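Local atomic coordinates of spore germination protein GerM (Bacillus subtilis subsp. subtilis str. 168, PDB entry 6GZB), a protein that is of unknown molecular function but affects both sporulation and germination in Bacillus subtilis, and carries two GerMN domains in tandem. Residues L83-L86 / P91-E94; N62-A67 / S245-D250; E213-V218 / V291-V296; K166-P169 / P174-D177; L299-D304 / V330-Q335. All coordinates share one frame; numbering follows the deposited sequence.

Interaction 1: residues L83-L86 / P91-E94; sequences LEYL and PVSE
Y85 and V92 bring the two backbones closest, their CA atoms 5.0 Å apart. Y85 is the first residue to leave helical angles after helix 78-84, and L86 N still bonds back to L83 O. Residues 91-94 keep helical backbone angles without the regular bonds, forming a single loose turn on the way to strand 100-101. The two backbones are joined through a water, which donates to E84 O at 2.8 Å and accepts from V92 N at 3.2 Å. It thus occupies the carbonyl of one segment and the amide of the other.

The side-chain contact is a CH-pi one. P91 lays its ring over one face of Y85, with CB 3.8 Å from the centroid of the Y85 ring and 30° off the ring normal. The approach is displaced toward the hydroxyl end, where P91 CB comes within 3.4 Å of Y85 CZ; P91 CG sits over the same face, closer to the middle of the ring. V92 meets the backbone of Y85 instead, CB lying 3.1 Å from Y85 O. With CG2 anti to the backbone N and CG1 between N and the carbonyl carbon (chi1 74°), both methyls of V92 border that oxygen. V92 CB also lies 4.0 Å from Y85 CD2, and L56 of strand 51-60 touches both side chains.

What follows from such chemistry is a helix exit folded back against its own loop in the first GerMN domain: the proline supplies C-H groups to an aromatic face, while the one polar link is lent by solvent.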
# COMPACT_ATOMS: atom_id res chain seq x y z
N LEU A 83 -11.12 0.71 -11.68
CA LEU A 83 -11.46 -0.71 -11.58
C LEU A 83 -11.45 -1.39 -12.94
O LEU A 83 -11.06 -2.55 -13.06
CB LEU A 83 -12.83 -0.88 -10.93
CG LEU A 83 -12.93 -0.43 -9.47
CD1 LEU A 83 -14.27 -0.87 -8.90
CD2 LEU A 83 -11.80 -1.01 -8.63
N GLU A 84 -11.90 -0.69 -13.97
CA GLU A 84 -11.90 -1.23 -15.33
C GLU A 84 -10.48 -1.55 -15.78
O GLU A 84 -10.26 -2.46 -16.59
CB GLU A 84 -12.55 -0.25 -16.32
CG GLU A 84 -14.06 -0.41 -16.42
CD GLU A 84 -14.78 0.82 -16.96
OE1 GLU A 84 -16.03 0.82 -16.99
OE2 GLU A 84 -14.11 1.81 -17.33
N TYR A 85 -9.52 -0.80 -15.25
CA TYR A 85 -8.12 -1.02 -15.59
C TYR A 85 -7.46 -2.07 -14.70
O TYR A 85 -6.24 -2.25 -14.75
CB TYR A 85 -7.36 0.30 -15.54
CG TYR A 85 -7.39 1.04 -16.85
CD1 TYR A 85 -8.51 1.75 -17.25
CD2 TYR A 85 -6.31 1.01 -17.72
CE1 TYR A 85 -8.55 2.43 -18.45
CE2 TYR A 85 -6.32 1.71 -18.91
CZ TYR A 85 -7.46 2.39 -19.28
OH TYR A 85 -7.50 3.07 -20.48
N LEU A 86 -8.26 -2.77 -13.90
CA LEU A 86 -7.80 -3.96 -13.20
C LEU A 86 -8.20 -5.23 -13.95
O LEU A 86 -7.87 -6.33 -13.52
CB LEU A 86 -8.40 -4.01 -11.79
CG LEU A 86 -8.05 -2.85 -10.87
CD1 LEU A 86 -8.74 -3.02 -9.53
CD2 LEU A 86 -6.54 -2.76 -10.68
N PRO A 91 -8.21 -2.66 -21.13
CA PRO A 91 -7.34 -1.58 -21.58
C PRO A 91 -5.98 -1.56 -20.87
O PRO A 91 -5.05 -0.96 -21.38
CB PRO A 91 -8.13 -0.30 -21.26
CG PRO A 91 -9.32 -0.73 -20.48
CD PRO A 91 -9.54 -2.18 -20.74
N VAL A 92 -5.87 -2.23 -19.72
CA VAL A 92 -4.62 -2.21 -18.96
C VAL A 92 -3.53 -3.04 -19.65
O VAL A 92 -2.34 -2.84 -19.41
CB VAL A 92 -4.82 -2.72 -17.51
CG1 VAL A 92 -4.99 -4.23 -17.49
CG2 VAL A 92 -3.65 -2.32 -16.64
N SER A 93 -3.94 -3.96 -20.51
CA SER A 93 -2.98 -4.83 -21.19
C SER A 93 -1.93 -4.00 -21.94
O SER A 93 -0.76 -4.38 -21.99
CB SER A 93 -3.71 -5.75 -22.17
OG SER A 93 -4.35 -5.01 -23.18
N GLU A 94 -2.34 -2.85 -22.44
CA GLU A 94 -1.46 -1.99 -23.22
C GLU A 94 -0.42 -1.28 -22.35
O GLU A 94 0.62 -0.87 -22.85
CB GLU A 94 -2.27 -0.94 -23.99
CG GLU A 94 -3.28 -1.52 -24.97
CD GLU A 94 -2.64 -2.45 -25.99
OE1 GLU A 94 -1.88 -1.96 -26.86
OE2 GLU A 94 -2.90 -3.67 -25.92
O HOH W 1 -8.15 -3.60 -18.01

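Interaction 2: residues N62-A67 / S245-D250; sequences NGYVVA and SGLLTD
N62 reaches toward the loop 245-250 with its amide oxygen, OD1 lying 3.9 Å from G246 CA. G246 is suited to the place: a CB on it would clash with N62 OD1, and at its backbone angles would also press on the carbonyl O of S245. Y64 carries most of the contact. Its OH donates to S245 O at 2.6 Å, with the carbonyl oxygen at the ring edge, in plane, and the donor tilted 20° from the carbonyl plane. The two GerMN domains meet here, since Y64 immediately precedes strand 65-73 of the first while 245-250 follows helix 229-239 of the second. Over one face of the Y64 ring stands L247, coming from the opposite direction, with CD2 4.3 Å from the centroid; CD1 leans to the phenol end, 3.6 Å from Y64 CZ. A phenylalanine in place of Y64 would probably keep this CH-pi packing but leave S245 O without its phenol donor. S245 turns its own hydroxyl back into the loop: with OG between the backbone N and the carbonyl carbon (chi1 58°), it accepts from L247 N in an ST turn and also bonds to S242 O. V216 of strand 213-223 touches both Y64 and L247.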
# COMPACT_ATOMS: atom_id res chain seq x y z
N ASN A 62 5.55 -12.37 -7.60
CA ASN A 62 5.66 -13.20 -6.39
C ASN A 62 4.34 -13.27 -5.61
O ASN A 62 4.27 -13.88 -4.54
CB ASN A 62 6.78 -12.66 -5.49
CG ASN A 62 8.16 -12.88 -6.11
OD1 ASN A 62 9.04 -12.01 -6.03
ND2 ASN A 62 8.36 -14.04 -6.72
N GLY A 63 3.29 -12.68 -6.17
CA GLY A 63 1.96 -12.80 -5.58
C GLY A 63 1.50 -11.60 -4.75
O GLY A 63 0.38 -11.59 -4.24
N TYR A 64 2.34 -10.57 -4.64
CA TYR A 64 1.99 -9.40 -3.82
C TYR A 64 1.04 -8.48 -4.57
O TYR A 64 1.21 -8.21 -5.76
CB TYR A 64 3.23 -8.62 -3.41
CG TYR A 64 4.11 -9.34 -2.43
CD1 TYR A 64 3.85 -9.28 -1.06
CD2 TYR A 64 5.21 -10.06 -2.86
CE1 TYR A 64 4.67 -9.93 -0.15
CE2 TYR A 64 6.00 -10.76 -1.97
CZ TYR A 64 5.74 -10.68 -0.61
OH TYR A 64 6.55 -11.38 0.26
N VAL A 65 0.04 -7.97 -3.84
CA VAL A 65 -0.76 -6.86 -4.33
C VAL A 65 0.02 -5.57 -4.12
O VAL A 65 0.45 -5.28 -3.01
CB VAL A 65 -2.11 -6.79 -3.59
CG1 VAL A 65 -2.96 -5.65 -4.12
CG2 VAL A 65 -2.84 -8.11 -3.72
N VAL A 66 0.23 -4.83 -5.20
CA VAL A 66 1.17 -3.72 -5.21
C VAL A 66 0.63 -2.60 -6.08
O VAL A 66 0.11 -2.85 -7.17
CB VAL A 66 2.53 -4.11 -5.82
CG1 VAL A 66 3.54 -3.00 -5.59
CG2 VAL A 66 3.04 -5.43 -5.26
N ALA A 67 0.81 -1.36 -5.63
CA ALA A 67 0.45 -0.20 -6.44
C ALA A 67 1.40 -0.09 -7.63
O ALA A 67 2.61 -0.19 -7.47
CB ALA A 67 0.52 1.07 -5.59
N SER A 245 11.15 -14.08 0.73
CA SER A 245 9.81 -13.52 0.55
C SER A 245 9.70 -12.76 -0.76
O SER A 245 8.63 -12.26 -1.12
CB SER A 245 9.50 -12.56 1.70
OG SER A 245 10.46 -11.52 1.75
N GLY A 246 10.81 -12.61 -1.43
CA GLY A 246 10.86 -11.83 -2.64
C GLY A 246 11.00 -10.35 -2.32
O GLY A 246 10.91 -9.55 -3.18
N LEU A 247 11.22 -10.03 -1.06
CA LEU A 247 11.36 -8.67 -0.60
C LEU A 247 12.68 -8.40 0.08
O LEU A 247 13.35 -9.28 0.52
CB LEU A 247 10.26 -8.34 0.39
CG LEU A 247 8.81 -8.48 -0.01
CD1 LEU A 247 7.87 -8.31 1.15
CD2 LEU A 247 8.46 -7.59 -1.18
N LEU A 248 13.03 -7.14 0.16
CA LEU A 248 14.23 -6.74 0.84
C LEU A 248 14.01 -5.49 1.64
O LEU A 248 12.99 -4.85 1.54
CB LEU A 248 15.33 -6.53 -0.15
CG LEU A 248 14.85 -6.31 -1.57
CD1 LEU A 248 15.88 -5.46 -2.23
CD2 LEU A 248 14.65 -7.56 -2.40
N THR A 249 14.97 -5.15 2.48
CA THR A 249 14.94 -3.92 3.25
C THR A 249 16.28 -3.25 3.01
O THR A 249 17.26 -3.93 2.85
CB THR A 249 14.73 -4.14 4.77
OG1 THR A 249 14.20 -2.97 5.38
CG2 THR A 249 15.99 -4.44 5.44
N ASP A 250 16.31 -1.94 2.93
CA ASP A 250 17.57 -1.28 2.78
C ASP A 250 18.01 -0.78 4.13
O ASP A 250 18.99 -0.11 4.23
CB ASP A 250 17.54 -0.17 1.74
CG ASP A 250 18.93 0.21 1.23
OD1 ASP A 250 19.76 -0.68 1.02
OD2 ASP A 250 19.22 1.39 1.02

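Interaction 3: residues E213-V218 / V291-V296; sequences EYYVPV and VLNSIV
Y215 and N293 make the polar part of this contact, in which the side-chain amide serves as donor: N293 ND2 gives a hydrogen to Y215 OH at 3.2 Å, with an angle of 152° at the hydrogen. The bond is rather long, and the hydroxyl oxygen lies slightly out of the amide plane. Ring and amide planes stand 69° apart, so the amide does not stack on the phenol.

Van der Waals contact supplies the rest. N293 CB approaches the phenol end of the ring obliquely, 3.5 Å from Y215 CZ. The next residue, S294, brings its OG to the ring edge, near the ring plane and 3.7 Å from Y215 CE1. That oxygen touches the aromatic C-H edge while its hydrogen bond runs within the helix, to E290 O.

This is a helix packed across a beta sheet: helix 289-299 lies against strand 213-223, which pairs antiparallel with 198-208 in the second GerMN domain. Y215 is the strand residue that bridges the gap, its CA 7.2 Å from that of S294.

As for the conformations, the ring of Y215 sits beside the backbone N, with CG anti to the carbonyl carbon (chi1 -65°), which extends the hydroxyl to the helix. E290 and L297 of the same helix touch the ring too, and Y215 N bonds to N337 OD1.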
# COMPACT_ATOMS: atom_id res chain seq x y z
N GLU A 213 12.74 -0.64 -8.97
CA GLU A 213 12.37 -0.87 -7.59
C GLU A 213 10.94 -0.39 -7.36
O GLU A 213 10.49 0.58 -7.97
CB GLU A 213 13.29 -0.07 -6.66
CG GLU A 213 14.73 -0.54 -6.60
CD GLU A 213 15.57 0.33 -5.67
OE1 GLU A 213 15.35 1.56 -5.66
OE2 GLU A 213 16.38 -0.22 -4.90
N TYR A 214 10.23 -1.06 -6.46
CA TYR A 214 8.92 -0.62 -6.07
C TYR A 214 8.62 -1.03 -4.64
O TYR A 214 9.34 -1.81 -4.04
CB TYR A 214 7.86 -1.15 -7.04
CG TYR A 214 7.85 -2.66 -7.21
CD1 TYR A 214 7.04 -3.45 -6.42
CD2 TYR A 214 8.55 -3.27 -8.24
CE1 TYR A 214 7.01 -4.82 -6.58
CE2 TYR A 214 8.50 -4.64 -8.43
CZ TYR A 214 7.73 -5.41 -7.60
OH TYR A 214 7.64 -6.76 -7.79
N TYR A 215 7.63 -0.38 -4.05
CA TYR A 215 7.39 -0.51 -2.63
C TYR A 215 6.14 -1.33 -2.38
O TYR A 215 5.09 -1.04 -2.95
CB TYR A 215 7.30 0.87 -1.99
CG TYR A 215 8.62 1.62 -2.09
CD1 TYR A 215 9.63 1.40 -1.17
CD2 TYR A 215 8.91 2.39 -3.21
CE1 TYR A 215 10.86 2.01 -1.29
CE2 TYR A 215 10.14 3.00 -3.35
CZ TYR A 215 11.12 2.78 -2.40
OH TYR A 215 12.33 3.40 -2.51
N VAL A 216 6.29 -2.38 -1.59
CA VAL A 216 5.24 -3.36 -1.36
C VAL A 216 4.76 -3.29 0.08
O VAL A 216 5.56 -3.42 1.02
CB VAL A 216 5.77 -4.78 -1.61
CG1 VAL A 216 4.67 -5.80 -1.35
CG2 VAL A 216 6.31 -4.90 -3.03
N PRO A 217 3.46 -3.05 0.27
CA PRO A 217 2.91 -2.93 1.61
C PRO A 217 2.56 -4.31 2.16
O PRO A 217 2.02 -5.14 1.43
CB PRO A 217 1.64 -2.11 1.38
CG PRO A 217 1.20 -2.47 0.00
CD PRO A 217 2.45 -2.81 -0.78
N VAL A 218 2.93 -4.57 3.40
CA VAL A 218 2.67 -5.85 4.04
C VAL A 218 2.11 -5.58 5.44
O VAL A 218 2.68 -4.82 6.22
CB VAL A 218 3.97 -6.67 4.17
CG1 VAL A 218 3.76 -7.90 5.02
CG2 VAL A 218 4.50 -7.06 2.79
N VAL A 291 15.31 3.78 1.98
CA VAL A 291 15.02 3.88 3.39
C VAL A 291 14.01 5.00 3.65
O VAL A 291 12.99 4.78 4.31
CB VAL A 291 16.31 4.13 4.20
CG1 VAL A 291 15.98 4.66 5.58
CG2 VAL A 291 17.12 2.85 4.31
N LEU A 292 14.26 6.16 3.06
CA LEU A 292 13.39 7.31 3.25
C LEU A 292 11.97 7.09 2.71
O LEU A 292 11.00 7.39 3.39
CB LEU A 292 14.00 8.55 2.60
CG LEU A 292 13.31 9.88 2.87
CD1 LEU A 292 13.26 10.16 4.37
CD2 LEU A 292 14.02 10.99 2.12
N ASN A 293 11.86 6.58 1.48
CA ASN A 293 10.56 6.25 0.92
C ASN A 293 9.77 5.24 1.76
O ASN A 293 8.55 5.35 1.90
CB ASN A 293 10.72 5.70 -0.50
CG ASN A 293 10.94 6.79 -1.52
OD1 ASN A 293 10.32 7.85 -1.45
ND2 ASN A 293 11.82 6.53 -2.48
N SER A 294 10.46 4.20 2.22
CA SER A 294 9.86 3.18 3.06
C SER A 294 9.29 3.79 4.33
O SER A 294 8.16 3.51 4.71
CB SER A 294 10.90 2.11 3.42
OG SER A 294 11.06 1.22 2.35
N ILE A 295 10.08 4.64 4.98
CA ILE A 295 9.63 5.33 6.18
C ILE A 295 8.37 6.15 5.91
O ILE A 295 7.38 6.05 6.64
CB ILE A 295 10.71 6.26 6.72
CG1 ILE A 295 11.85 5.44 7.33
CG2 ILE A 295 10.12 7.20 7.75
CD1 ILE A 295 13.09 6.25 7.64
N VAL A 296 8.42 6.95 4.86
CA VAL A 296 7.36 7.90 4.60
C VAL A 296 6.08 7.21 4.14
O VAL A 296 4.99 7.56 4.59
CB VAL A 296 7.80 8.94 3.54
CG1 VAL A 296 6.63 9.82 3.14
CG2 VAL A 296 8.93 9.78 4.10

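Interaction 4: residues K166-P169 / P174-D177; sequences KEMP and PISD
I175 bears on both M168 and the backbone of K166, and its conformation sets the contact. CG1 is placed anti to the carbonyl carbon (chi1 -53°) and the chain runs on extended at chi2, carrying CD1 across to the other segment. The methyl meets M168 CG and SD, each 3.9 Å from I175 CD1, and, on the backbone, the carbonyl carbon of E167 at the same distance.

M168 answers with a folded side chain. It bends at both chi2 and chi3, so that CG and SD pass the isoleucine methyl while the end of the chain leads away. E136, I139 and V140 of helix 136-147, with F128 and Y131 from loops, touch the M168 side chain. L158 of strand 155-160 lies against I175, and the pair therefore joins this loop to the helix and sheet of the first GerMN domain.

The backbones are tied by a single beta bridge between E167 and P174, whose CA atoms are 4.2 Å apart, within the long connection from strand 163-164 to strand 198-208. Its hydrogen bond runs from I175 N to K166 O at 2.9 Å, almost straight at 174°, though the donor stands well above the carbonyl plane, 47° out of it. P174, a proline, has no amide hydrogen to give, and its CA rests 3.7 Å from K166 O. The side chain of K166 starts away from the other segment.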
# COMPACT_ATOMS: atom_id res chain seq x y z
N LYS A 166 -21.40 -10.60 1.36
CA LYS A 166 -20.90 -10.78 2.72
C LYS A 166 -19.71 -11.73 2.72
O LYS A 166 -18.95 -11.78 3.68
CB LYS A 166 -22.01 -11.33 3.62
CG LYS A 166 -23.15 -10.35 3.87
CD LYS A 166 -24.43 -11.07 4.27
CE LYS A 166 -24.38 -11.55 5.71
NZ LYS A 166 -25.51 -12.47 6.02
N GLU A 167 -19.56 -12.50 1.64
CA GLU A 167 -18.35 -13.28 1.44
C GLU A 167 -18.01 -13.38 -0.04
O GLU A 167 -18.85 -13.11 -0.88
CB GLU A 167 -18.53 -14.68 2.02
CG GLU A 167 -19.62 -15.49 1.35
CD GLU A 167 -19.86 -16.82 2.05
OE1 GLU A 167 -19.58 -16.92 3.25
OE2 GLU A 167 -20.35 -17.76 1.39
N MET A 168 -16.76 -13.70 -0.35
CA MET A 168 -16.36 -13.87 -1.73
C MET A 168 -16.89 -15.22 -2.24
O MET A 168 -16.95 -16.18 -1.49
CB MET A 168 -14.83 -13.80 -1.87
CG MET A 168 -14.27 -12.40 -1.72
SD MET A 168 -14.71 -11.30 -3.08
CE MET A 168 -13.54 -11.83 -4.34
N PRO A 169 -17.30 -15.27 -3.51
CA PRO A 169 -18.11 -16.37 -4.02
C PRO A 169 -17.36 -17.70 -4.12
O PRO A 169 -17.94 -18.74 -3.86
CB PRO A 169 -18.52 -15.89 -5.42
CG PRO A 169 -17.55 -14.82 -5.77
CD PRO A 169 -17.21 -14.16 -4.47
N PRO A 174 -14.69 -14.05 4.09
CA PRO A 174 -15.62 -13.05 4.60
C PRO A 174 -15.22 -11.64 4.22
O PRO A 174 -14.04 -11.32 4.20
CB PRO A 174 -15.52 -13.23 6.12
CG PRO A 174 -15.08 -14.63 6.31
CD PRO A 174 -14.16 -14.91 5.16
N ILE A 175 -16.21 -10.82 3.91
CA ILE A 175 -16.02 -9.39 3.74
C ILE A 175 -16.88 -8.64 4.76
O ILE A 175 -18.08 -8.86 4.83
CB ILE A 175 -16.48 -8.93 2.35
CG1 ILE A 175 -15.83 -9.76 1.25
CG2 ILE A 175 -16.21 -7.45 2.17
CD1 ILE A 175 -16.61 -9.73 -0.05
N SER A 176 -16.26 -7.76 5.53
CA SER A 176 -16.97 -6.98 6.54
C SER A 176 -17.74 -5.81 5.92
O SER A 176 -17.46 -5.39 4.78
CB SER A 176 -15.99 -6.49 7.60
OG SER A 176 -14.91 -5.77 7.01
N ASP A 177 -18.76 -5.34 6.63
CA ASP A 177 -19.60 -4.24 6.15
C ASP A 177 -18.74 -3.00 5.93
O ASP A 177 -18.94 -2.25 4.98
CB ASP A 177 -20.71 -3.93 7.16
CG ASP A 177 -21.82 -4.96 7.14
OD1 ASP A 177 -21.55 -6.12 6.77
OD2 ASP A 177 -22.97 -4.63 7.52

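Interaction 5: residues L299-D304 / V330-Q335; sequences LTEQPD and VSRPSQ
R332 spends its guanidinium on two consecutive residues, T300 and E301. Its NH2 donates to T300 OG1 at 3.0 Å with an angle of 155°, and that oxygen lies at the edge of the guanidinium, in its plane. NH1 forms the salt bridge to E301 OE1 at 2.8 Å, reaching the syn side but well out of the carboxylate plane. A second, weak bond links NH2 to the same OE1 at 3.0 Å. The two flat groups stand 82° apart, so they do not meet as a coplanar, two-oxygen pair: a single carboxylate oxygen takes both nitrogens.

Each acceptor has a further partner. T300 OG1 also bonds to V296 O in the preceding helical turn, and E301 OE1 to the hydroxyl of Y204. R332 NH2 has in addition a weak bond to L297 O.

Torsions explain the reach. The arginine is extended from CG to NE, with CG anti to the backbone N (chi1 -175°), and its CD passes 3.5 Å from T300 OG1 on the way. E301 bends at chi2, which turns its carboxylate back to the arginine. A methionine in place of R332 would probably leave E301 without this salt-bridge partner and T300 OG1 without the guanidinium donor.

A type I turn from L299 to Q302, closed by Q302 N to L299 O at 3.0 Å, ends helix 289-299. The whole is a helix C-terminus in the second GerMN domain, pinned by an arginine from the chain just beyond edge strand 330-331.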
# COMPACT_ATOMS: atom_id res chain seq x y z
N LEU A 299 4.66 5.38 7.40
CA LEU A 299 4.11 6.26 8.43
C LEU A 299 2.86 7.00 7.96
O LEU A 299 1.89 7.12 8.72
CB LEU A 299 5.17 7.24 8.90
CG LEU A 299 5.90 6.86 10.19
CD1 LEU A 299 5.99 5.36 10.37
CD2 LEU A 299 7.27 7.49 10.29
N THR A 300 2.83 7.41 6.70
CA THR A 300 1.66 8.11 6.17
C THR A 300 0.48 7.20 5.85
O THR A 300 -0.53 7.67 5.36
CB THR A 300 2.00 8.94 4.90
OG1 THR A 300 2.51 8.10 3.87
CG2 THR A 300 3.01 10.00 5.22
N GLU A 301 0.61 5.90 6.10
CA GLU A 301 -0.55 5.00 6.12
C GLU A 301 -1.31 5.12 7.43
O GLU A 301 -2.44 4.66 7.52
CB GLU A 301 -0.14 3.53 5.96
CG GLU A 301 0.41 3.17 4.60
CD GLU A 301 -0.59 3.31 3.46
OE1 GLU A 301 -0.13 3.47 2.31
OE2 GLU A 301 -1.81 3.27 3.70
N GLN A 302 -0.62 5.56 8.46
CA GLN A 302 -1.18 5.68 9.79
C GLN A 302 -2.05 6.89 9.89
O GLN A 302 -1.81 7.87 9.23
CB GLN A 302 -0.10 5.68 10.84
CG GLN A 302 0.61 4.36 10.95
CD GLN A 302 1.74 4.33 11.93
OE1 GLN A 302 1.76 5.07 12.86
NE2 GLN A 302 2.68 3.48 11.72
N PRO A 303 -3.08 6.80 10.72
CA PRO A 303 -4.06 7.86 10.92
C PRO A 303 -3.43 9.14 11.38
O PRO A 303 -2.63 9.14 12.28
CB PRO A 303 -4.98 7.28 12.00
CG PRO A 303 -4.63 5.84 12.10
CD PRO A 303 -3.20 5.75 11.73
N ASP A 304 -3.80 10.19 10.67
CA ASP A 304 -3.39 11.57 10.87
C ASP A 304 -1.92 11.90 10.61
O ASP A 304 -1.47 12.93 11.01
CB ASP A 304 -3.82 12.11 12.23
CG ASP A 304 -5.27 11.84 12.54
OD1 ASP A 304 -6.14 12.22 11.76
OD2 ASP A 304 -5.53 11.24 13.58
N VAL A 330 9.09 15.57 5.06
CA VAL A 330 8.85 14.91 3.78
C VAL A 330 7.44 14.33 3.78
O VAL A 330 7.02 13.65 4.73
CB VAL A 330 9.87 13.77 3.55
CG1 VAL A 330 9.67 13.14 2.19
CG2 VAL A 330 11.28 14.30 3.71
N SER A 331 6.71 14.59 2.71
CA SER A 331 5.36 14.09 2.61
C SER A 331 5.30 12.91 1.65
O SER A 331 6.28 12.56 1.00
CB SER A 331 4.41 15.21 2.17
OG SER A 331 4.82 15.74 0.93
N ARG A 332 4.16 12.23 1.65
CA ARG A 332 3.98 11.04 0.85
C ARG A 332 4.18 11.36 -0.63
O ARG A 332 3.66 12.36 -1.12
CB ARG A 332 2.56 10.52 1.10
CG ARG A 332 2.23 9.20 0.44
CD ARG A 332 0.83 8.78 0.87
NE ARG A 332 0.42 7.52 0.27
CZ ARG A 332 0.58 6.33 0.84
NH1 ARG A 332 0.18 5.24 0.21
NH2 ARG A 332 1.13 6.23 2.03
N PRO A 333 4.94 10.53 -1.34
CA PRO A 333 5.13 10.71 -2.78
C PRO A 333 3.81 10.92 -3.51
O PRO A 333 2.80 10.30 -3.16
CB PRO A 333 5.78 9.40 -3.22
CG PRO A 333 6.48 8.90 -2.01
CD PRO A 333 5.70 9.38 -0.82
N SER A 334 3.82 11.81 -4.50
CA SER A 334 2.60 12.11 -5.27
C SER A 334 2.23 10.92 -6.16
O SER A 334 1.06 10.64 -6.36
CB SER A 334 2.79 13.37 -6.13
OG SER A 334 4.15 13.75 -6.18
N GLN A 335 3.25 10.23 -6.67
CA GLN A 335 3.04 9.01 -7.42
C GLN A 335 3.75 7.86 -6.73
O GLN A 335 4.98 7.82 -6.69
CB GLN A 335 3.58 9.17 -8.85
CG GLN A 335 2.85 10.23 -9.64
CD GLN A 335 3.36 10.39 -11.06
OE1 GLN A 335 4.06 9.52 -11.58
NE2 GLN A 335 3.01 11.49 -11.69

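Overall arrangement
Interactions 2, 3 and 5 form a connected series, whereas 1 and 4 stand apart, beside the helices and sheets of the first domain. Interaction 2, which joins the two GerMN domains, touches interaction 3 through V66 on Y214 and Y64 on V216, their centres about 10 Å apart. Interaction 3 in turn touches interaction 5, centres about 11 Å apart, where V296 packs on S331 and R332; helix 289-299 carries one side of interaction 3 and ends at interaction 5. Interactions 2 and 5 themselves lie about 19 Å apart, centre to centre, on opposite sides of the chain's centre. Interactions 1 and 4 are about 24 Å apart between centres, their nearest atoms about 11 Å, and each closes a short loop.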